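Local coordinates for PUA domain-containing protein (Pyrococcus horikoshii, PDB 3D79) that is of unknown function but, with its pre-PUA and PUA domains, may bind RNA, at residues R38-K43 and K64-R69; G102-I107 and R140-G145. All blocks are in the same frame, centred on the assembly; numbering follows the deposited sequence.

Contact 1: R38-K43 and K64-R69; sequences RKMLNK and KPMFIR
In the pre-PUA-like domain, M40 at the end of helix 34-40 packs on M66 and F67, the two strand residues of a classic beta bulge. In regular strand geometry successive side chains alternate between faces of the sheet; at the bulge M66 and F67 both lie opposite I59, and both CB atoms point toward 38-43. The S-methyl of M66 does the reaching: the chain bends at chi2 and chi3 (-61° and -64°), folding CE back to 4.0 Å from CB of M40. Flexible, unbranched methionine suits this place, since its side chain can curl to bring the methyl against the helix end. At the bulge, CB of M66 lies over the centre of the F67 ring, 3.6 Å above its plane, so the bulge pair packs against itself. F67 meets the helix end with its far carbon, CZ lying 4.2 Å from M40 CB, while L41 CB comes in at the ring edge, also 4.2 Å from CZ. L41 is the first residue to leave helical geometry, and its CB points toward the strand. The carbonyl of M40 is satisfied at the margin of this apolar patch: a water donates to M40 O at 2.6 Å and accepts from K64 NZ at 2.7 Å. A long lysine suits this exposed margin, its amine also bonding V61 O while its carbons reach across from the strand toward the helix end. Helix 18-32 fills in beside the contact, L28 touching both M40 and F67 and I24 and I25 touching L41, while P76 of strand 73-76 and W93 pack on M40.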
ATOM      1  N   ARG A  38       7.796   2.968  12.177  1.00 24.99           N
ATOM      2  CA  ARG A  38       7.824   2.615  13.599  1.00 25.65           C
ATOM      3  C   ARG A  38       6.430   2.389  14.173  1.00 24.75           C
ATOM      4  O   ARG A  38       6.234   1.491  14.992  1.00 25.14           O
ATOM      5  CB  ARG A  38       8.582   3.671  14.413  1.00 25.56           C
ATOM      6  CG  ARG A  38       8.868   3.251  15.856  1.00 27.43           C
ATOM      7  CD  ARG A  38       9.639   4.311  16.646  1.00 28.05           C
ATOM      8  NE  ARG A  38       8.987   5.622  16.615  1.00 32.81           N
ATOM      9  CZ  ARG A  38       9.518   6.720  16.079  1.00 34.17           C
ATOM     10  NH1 ARG A  38      10.725   6.687  15.533  1.00 35.34           N
ATOM     11  NH2 ARG A  38       8.842   7.864  16.096  1.00 35.23           N
ATOM     12  N   LYS A  39       5.461   3.189  13.738  1.00 24.14           N
ATOM     13  CA  LYS A  39       4.093   3.012  14.217  1.00 23.76           C
ATOM     14  C   LYS A  39       3.426   1.773  13.617  1.00 22.69           C
ATOM     15  O   LYS A  39       2.518   1.208  14.221  1.00 22.77           O
ATOM     16  CB  LYS A  39       3.250   4.267  13.988  1.00 24.38           C
ATOM     17  CG  LYS A  39       3.514   5.361  15.028  1.00 26.35           C
ATOM     18  CD  LYS A  39       2.377   6.391  15.127  1.00 29.08           C
ATOM     19  CE  LYS A  39       1.022   5.757  15.474  1.00 30.61           C
ATOM     20  NZ  LYS A  39       1.060   4.791  16.617  1.00 32.03           N
ATOM     21  N   MET A  40       3.894   1.339  12.447  1.00 21.14           N
ATOM     22  CA  MET A  40       3.334   0.150  11.801  1.00 19.83           C
ATOM     23  C   MET A  40       3.851  -1.150  12.404  1.00 19.23           C
ATOM     24  O   MET A  40       3.123  -2.137  12.461  1.00 19.18           O
ATOM     25  CB  MET A  40       3.644   0.141  10.310  1.00 19.88           C
ATOM     26  CG  MET A  40       2.933   1.206   9.506  1.00 20.06           C
ATOM     27  SD  MET A  40       3.604   1.181   7.840  1.00 20.44           S
ATOM     28  CE  MET A  40       2.554   2.389   7.029  1.00 20.07           C
ATOM     29  N   LEU A  41       5.113  -1.151  12.823  1.00 18.00           N
ATOM     30  CA  LEU A  41       5.764  -2.361  13.331  1.00 17.77           C
ATOM     31  C   LEU A  41       7.029  -2.033  14.118  1.00 17.58           C
ATOM     32  O   LEU A  41       7.871  -1.252  13.669  1.00 17.61           O
ATOM     33  CB  LEU A  41       6.121  -3.295  12.163  1.00 17.46           C
ATOM     34  CG  LEU A  41       6.906  -4.583  12.447  1.00 17.29           C
ATOM     35  CD1 LEU A  41       6.122  -5.531  13.328  1.00 17.12           C
ATOM     36  CD2 LEU A  41       7.306  -5.282  11.153  1.00 17.74           C
ATOM     37  N   ASN A  42       7.171  -2.645  15.287  1.00 17.76           N
ATOM     38  CA  ASN A  42       8.434  -2.567  16.012  1.00 17.81           C
ATOM     39  C   ASN A  42       8.985  -3.955  16.277  1.00 17.16           C
ATOM     40  O   ASN A  42       8.249  -4.947  16.207  1.00 17.12           O
ATOM     41  CB  ASN A  42       8.299  -1.744  17.297  1.00 18.87           C
ATOM     42  CG  ASN A  42       7.454  -2.419  18.337  1.00 20.66           C
ATOM     43  OD1 ASN A  42       7.905  -3.349  19.017  1.00 23.42           O
ATOM     44  ND2 ASN A  42       6.220  -1.943  18.497  1.00 23.91           N
ATOM     45  N   LYS A  43      10.277  -4.022  16.585  1.00 16.76           N
ATOM     46  CA  LYS A  43      10.988  -5.305  16.653  1.00 16.73           C
ATOM     47  C   LYS A  43      10.546  -6.217  17.796  1.00 16.53           C
ATOM     48  O   LYS A  43      11.007  -7.352  17.900  1.00 16.38           O
ATOM     49  CB  LYS A  43      12.503  -5.088  16.697  1.00 16.66           C
ATOM     50  CG  LYS A  43      13.017  -4.537  18.018  1.00 17.78           C
ATOM     51  CD  LYS A  43      14.508  -4.275  17.955  1.00 19.16           C
ATOM     52  CE  LYS A  43      15.039  -3.919  19.335  1.00 20.20           C
ATOM     53  NZ  LYS A  43      16.420  -3.390  19.267  1.00 22.20           N
ATOM     54  N   LYS A  64      -3.592  -7.969  14.206  1.00 20.56           N
ATOM     55  CA  LYS A  64      -4.251  -7.133  13.202  1.00 19.91           C
ATOM     56  C   LYS A  64      -3.575  -7.289  11.837  1.00 18.84           C
ATOM     57  O   LYS A  64      -2.354  -7.216  11.743  1.00 17.85           O
ATOM     58  CB  LYS A  64      -4.352  -5.666  13.639  1.00 20.73           C
ATOM     59  CG  LYS A  64      -3.071  -4.875  13.611  1.00 23.03           C
ATOM     60  CD  LYS A  64      -3.237  -3.553  14.352  1.00 26.63           C
ATOM     61  CE  LYS A  64      -1.890  -2.910  14.637  1.00 27.37           C
ATOM     62  NZ  LYS A  64      -0.931  -3.864  15.268  1.00 26.71           N
ATOM     63  N   PRO A  65      -4.375  -7.539  10.780  1.00 17.94           N
ATOM     64  CA  PRO A  65      -3.815  -7.652   9.432  1.00 17.19           C
ATOM     65  C   PRO A  65      -3.173  -6.334   9.020  1.00 16.54           C
ATOM     66  O   PRO A  65      -3.844  -5.298   8.993  1.00 16.71           O
ATOM     67  CB  PRO A  65      -5.036  -7.970   8.556  1.00 17.54           C
ATOM     68  CG  PRO A  65      -6.222  -7.609   9.366  1.00 17.74           C
ATOM     69  CD  PRO A  65      -5.835  -7.747  10.801  1.00 18.08           C
ATOM     70  N   MET A  66      -1.878  -6.374   8.721  1.00 15.65           N
ATOM     71  CA  MET A  66      -1.135  -5.157   8.427  1.00 14.71           C
ATOM     72  C   MET A  66      -0.552  -5.111   7.021  1.00 14.29           C
ATOM     73  O   MET A  66      -0.636  -4.079   6.359  1.00 13.76           O
ATOM     74  CB  MET A  66      -0.021  -4.931   9.461  1.00 14.88           C
ATOM     75  CG  MET A  66      -0.515  -4.344  10.786  1.00 15.51           C
ATOM     76  SD  MET A  66      -1.289  -2.723  10.619  1.00 16.80           S
ATOM     77  CE  MET A  66       0.090  -1.740  10.047  1.00 15.95           C
ATOM     78  N   PHE A  67       0.053  -6.214   6.578  1.00 14.18           N
ATOM     79  CA  PHE A  67       0.785  -6.202   5.309  1.00 14.29           C
ATOM     80  C   PHE A  67       0.429  -7.341   4.380  1.00 15.04           C
ATOM     81  O   PHE A  67       0.043  -8.428   4.821  1.00 14.82           O
ATOM     82  CB  PHE A  67       2.299  -6.257   5.544  1.00 14.12           C
ATOM     83  CG  PHE A  67       2.766  -5.385   6.663  1.00 13.34           C
ATOM     84  CD1 PHE A  67       2.723  -4.000   6.541  1.00 13.14           C
ATOM     85  CD2 PHE A  67       3.233  -5.946   7.847  1.00 13.11           C
ATOM     86  CE1 PHE A  67       3.148  -3.175   7.594  1.00 12.61           C
ATOM     87  CE2 PHE A  67       3.664  -5.135   8.897  1.00 13.44           C
ATOM     88  CZ  PHE A  67       3.607  -3.749   8.777  1.00 13.92           C
ATOM     89  N   ILE A  68       0.584  -7.065   3.089  1.00 15.65           N
ATOM     90  CA  ILE A  68       0.605  -8.099   2.058  1.00 16.82           C
ATOM     91  C   ILE A  68       2.048  -8.555   1.896  1.00 17.48           C
ATOM     92  O   ILE A  68       2.971  -7.750   2.003  1.00 17.16           O
ATOM     93  CB  ILE A  68       0.036  -7.558   0.710  1.00 16.44           C
ATOM     94  CG1 ILE A  68      -0.339  -8.706  -0.236  1.00 17.14           C
ATOM     95  CG2 ILE A  68       0.992  -6.569   0.038  1.00 17.37           C
ATOM     96  CD1 ILE A  68      -1.316  -8.261  -1.328  1.00 18.36           C
ATOM     97  N   ARG A  69       2.257  -9.847   1.672  1.00 18.90           N
ATOM     98  CA  ARG A  69       3.582 -10.310   1.291  1.00 20.75           C
ATOM     99  C   ARG A  69       3.498 -11.084  -0.013  1.00 22.13           C
ATOM    100  O   ARG A  69       2.669 -11.984  -0.162  1.00 21.81           O
ATOM    101  CB  ARG A  69       4.262 -11.133   2.389  1.00 21.00           C
ATOM    102  CG  ARG A  69       5.707 -11.521   2.028  1.00 21.91           C
ATOM    103  CD  ARG A  69       6.521 -11.984   3.228  1.00 23.49           C
ATOM    104  NE  ARG A  69       6.089 -13.281   3.743  1.00 25.33           N
ATOM    105  CZ  ARG A  69       6.678 -13.927   4.748  1.00 25.92           C
ATOM    106  NH1 ARG A  69       7.738 -13.405   5.357  1.00 26.04           N
ATOM    107  NH2 ARG A  69       6.210 -15.103   5.144  1.00 25.36           N
TER
HETATM  108  O   HOH W   1       1.159  -2.496  14.138  1.00 31.21           O

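Contact 2: G102-I107 and R140-G145; sequences GAVPHI and RPLAIG
L142 and I107 meet at about a right angle where the short helix 104-108 lies on strand 141-147 of the PUA domain. The tight part centres on I107, whose CB points toward the strand. Its branch methyl CG2, anti to the backbone N, reaches both residues of a classic beta bulge: CB of L142 at 4.0 Å and CB of A143 at 3.9 Å. The bulge, in which L142 and A143 both face V133, breaks the strand's alternation, and both CB atoms point toward the helix; the small alanine lets the isoleucine methyl come close. One turn earlier, V104 sets its two methyls against the fork of L142, CG2 lying 4.0 Å from CD1 and CG1 4.1 Å from CD2. The distances here are similar, but this end is nearer solvent: V104 is partly exposed, and its neighbour P105, pointing away from the strand, is exposed, as is H106. V99 of strand 96-99 touches both I107 and L142, whereas E135 borders V104 and L142. Every contact between the two segments joins aliphatic carbons, so helix and strand are held by shape fit and exclusion of water, with no directional bond to fix their angle.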
ATOM      1  N   GLY A 102     -13.260  11.198 -10.295  1.00 23.71           N
ATOM      2  CA  GLY A 102     -13.614  10.460 -11.509  1.00 23.12           C
ATOM      3  C   GLY A 102     -12.899   9.129 -11.657  1.00 22.74           C
ATOM      4  O   GLY A 102     -13.424   8.203 -12.275  1.00 22.77           O
ATOM      5  N   ALA A 103     -11.698   9.038 -11.091  1.00 21.73           N
ATOM      6  CA  ALA A 103     -10.898   7.813 -11.139  1.00 21.08           C
ATOM      7  C   ALA A 103     -11.368   6.730 -10.162  1.00 20.54           C
ATOM      8  O   ALA A 103     -11.094   5.542 -10.359  1.00 20.31           O
ATOM      9  CB  ALA A 103      -9.442   8.140 -10.888  1.00 21.21           C
ATOM     10  N   VAL A 104     -12.073   7.143  -9.114  1.00 20.02           N
ATOM     11  CA  VAL A 104     -12.397   6.264  -7.982  1.00 19.69           C
ATOM     12  C   VAL A 104     -13.200   5.000  -8.341  1.00 19.78           C
ATOM     13  O   VAL A 104     -12.758   3.882  -8.036  1.00 19.24           O
ATOM     14  CB  VAL A 104     -13.081   7.058  -6.824  1.00 19.98           C
ATOM     15  CG1 VAL A 104     -13.527   6.130  -5.692  1.00 19.85           C
ATOM     16  CG2 VAL A 104     -12.138   8.121  -6.294  1.00 19.92           C
ATOM     17  N   PRO A 105     -14.370   5.163  -8.991  1.00 19.43           N
ATOM     18  CA  PRO A 105     -15.182   3.967  -9.239  1.00 19.64           C
ATOM     19  C   PRO A 105     -14.483   2.934 -10.130  1.00 19.14           C
ATOM     20  O   PRO A 105     -14.666   1.733  -9.932  1.00 19.35           O
ATOM     21  CB  PRO A 105     -16.447   4.524  -9.905  1.00 19.63           C
ATOM     22  CG  PRO A 105     -16.083   5.861 -10.404  1.00 20.18           C
ATOM     23  CD  PRO A 105     -15.008   6.386  -9.515  1.00 19.78           C
ATOM     24  N   HIS A 106     -13.669   3.395 -11.075  1.00 19.13           N
ATOM     25  CA  HIS A 106     -12.914   2.494 -11.943  1.00 18.76           C
ATOM     26  C   HIS A 106     -11.924   1.651 -11.139  1.00 18.43           C
ATOM     27  O   HIS A 106     -11.874   0.430 -11.290  1.00 17.64           O
ATOM     28  CB  HIS A 106     -12.185   3.286 -13.024  1.00 19.76           C
ATOM     29  CG  HIS A 106     -13.104   3.994 -13.967  1.00 21.47           C
ATOM     30  ND1 HIS A 106     -13.701   3.362 -15.035  1.00 23.19           N
ATOM     31  CD2 HIS A 106     -13.542   5.275 -13.994  1.00 23.61           C
ATOM     32  CE1 HIS A 106     -14.460   4.225 -15.686  1.00 23.82           C
ATOM     33  NE2 HIS A 106     -14.383   5.392 -15.075  1.00 24.82           N
ATOM     34  N   ILE A 107     -11.156   2.313 -10.272  1.00 17.68           N
ATOM     35  CA  ILE A 107     -10.156   1.639  -9.431  1.00 17.67           C
ATOM     36  C   ILE A 107     -10.793   0.636  -8.458  1.00 18.30           C
ATOM     37  O   ILE A 107     -10.272  -0.464  -8.253  1.00 18.32           O
ATOM     38  CB  ILE A 107      -9.274   2.673  -8.682  1.00 17.38           C
ATOM     39  CG1 ILE A 107      -8.454   3.479  -9.699  1.00 16.84           C
ATOM     40  CG2 ILE A 107      -8.353   1.992  -7.649  1.00 17.27           C
ATOM     41  CD1 ILE A 107      -7.957   4.825  -9.180  1.00 17.02           C
ATOM     42  N   ARG A 140      -8.904   8.729   1.542  1.00 20.69           N
ATOM     43  CA  ARG A 140      -9.152   7.313   1.772  1.00 19.15           C
ATOM     44  C   ARG A 140      -8.351   6.516   0.753  1.00 17.96           C
ATOM     45  O   ARG A 140      -8.347   6.856  -0.429  1.00 16.96           O
ATOM     46  CB  ARG A 140     -10.637   6.954   1.624  1.00 19.52           C
ATOM     47  CG  ARG A 140     -11.568   7.547   2.674  1.00 20.94           C
ATOM     48  CD  ARG A 140     -11.055   7.311   4.087  1.00 23.00           C
ATOM     49  NE  ARG A 140     -12.132   7.425   5.071  1.00 25.36           N
ATOM     50  CZ  ARG A 140     -11.960   7.384   6.390  1.00 26.62           C
ATOM     51  NH1 ARG A 140     -10.746   7.244   6.905  1.00 26.58           N
ATOM     52  NH2 ARG A 140     -13.012   7.488   7.197  1.00 27.55           N
ATOM     53  N   PRO A 141      -7.658   5.464   1.213  1.00 17.26           N
ATOM     54  CA  PRO A 141      -6.911   4.641   0.264  1.00 16.57           C
ATOM     55  C   PRO A 141      -7.835   3.717  -0.516  1.00 16.11           C
ATOM     56  O   PRO A 141      -8.807   3.188   0.037  1.00 16.72           O
ATOM     57  CB  PRO A 141      -5.977   3.842   1.167  1.00 16.67           C
ATOM     58  CG  PRO A 141      -6.766   3.674   2.430  1.00 17.16           C
ATOM     59  CD  PRO A 141      -7.505   4.980   2.599  1.00 17.21           C
ATOM     60  N   LEU A 142      -7.532   3.545  -1.800  1.00 15.27           N
ATOM     61  CA  LEU A 142      -8.354   2.740  -2.690  1.00 14.67           C
ATOM     62  C   LEU A 142      -7.645   1.445  -3.055  1.00 14.07           C
ATOM     63  O   LEU A 142      -8.286   0.426  -3.318  1.00 14.15           O
ATOM     64  CB  LEU A 142      -8.632   3.500  -3.991  1.00 14.81           C
ATOM     65  CG  LEU A 142      -9.129   4.942  -3.919  1.00 14.72           C
ATOM     66  CD1 LEU A 142      -9.220   5.513  -5.318  1.00 15.41           C
ATOM     67  CD2 LEU A 142     -10.480   5.005  -3.213  1.00 16.19           C
ATOM     68  N   ALA A 143      -6.319   1.496  -3.081  1.00 13.66           N
ATOM     69  CA  ALA A 143      -5.541   0.412  -3.683  1.00 13.03           C
ATOM     70  C   ALA A 143      -4.063   0.514  -3.363  1.00 12.96           C
ATOM     71  O   ALA A 143      -3.575   1.559  -2.934  1.00 12.72           O
ATOM     72  CB  ALA A 143      -5.729   0.421  -5.204  1.00 13.20           C
ATOM     73  N   ILE A 144      -3.358  -0.591  -3.596  1.00 12.55           N
ATOM     74  CA  ILE A 144      -1.907  -0.601  -3.575  1.00 12.57           C
ATOM     75  C   ILE A 144      -1.429  -1.241  -4.872  1.00 12.57           C
ATOM     76  O   ILE A 144      -2.181  -1.993  -5.515  1.00 12.54           O
ATOM     77  CB  ILE A 144      -1.324  -1.337  -2.334  1.00 12.60           C
ATOM     78  CG1 ILE A 144      -1.791  -2.795  -2.272  1.00 12.77           C
ATOM     79  CG2 ILE A 144      -1.712  -0.598  -1.034  1.00 13.28           C
ATOM     80  CD1 ILE A 144      -0.984  -3.660  -1.303  1.00 12.89           C
ATOM     81  N   GLY A 145      -0.200  -0.934  -5.260  1.00 12.68           N
ATOM     82  CA  GLY A 145       0.325  -1.456  -6.518  1.00 13.37           C
ATOM     83  C   GLY A 145       1.761  -1.098  -6.807  1.00 13.76           C
ATOM     84  O   GLY A 145       2.507  -0.662  -5.927  1.00 13.51           O
TER

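How the contacts relate
From the N terminus, contact 1 comes first: the chain leaves helix 34-40, runs through strands 47-51 and 56-61, and returns in 64-69, closing a loop of 20 intervening residues within the pre-PUA-like domain. Contact 2 opens only afterwards, with 32 residues between 102-107 and 140-145, so the two are in series and neither nests nor crosses. Contact 1 ties the end of helix 34-40 to the antiparallel sheet; contact 2 ties a short helix to the mixed sheet of the PUA domain. Their centres lie 22 Å apart, on opposite sides of the chain's centre, yet their strands meet: I68 CG2 packs 3.8 Å from I144 CD1, linking the two domains.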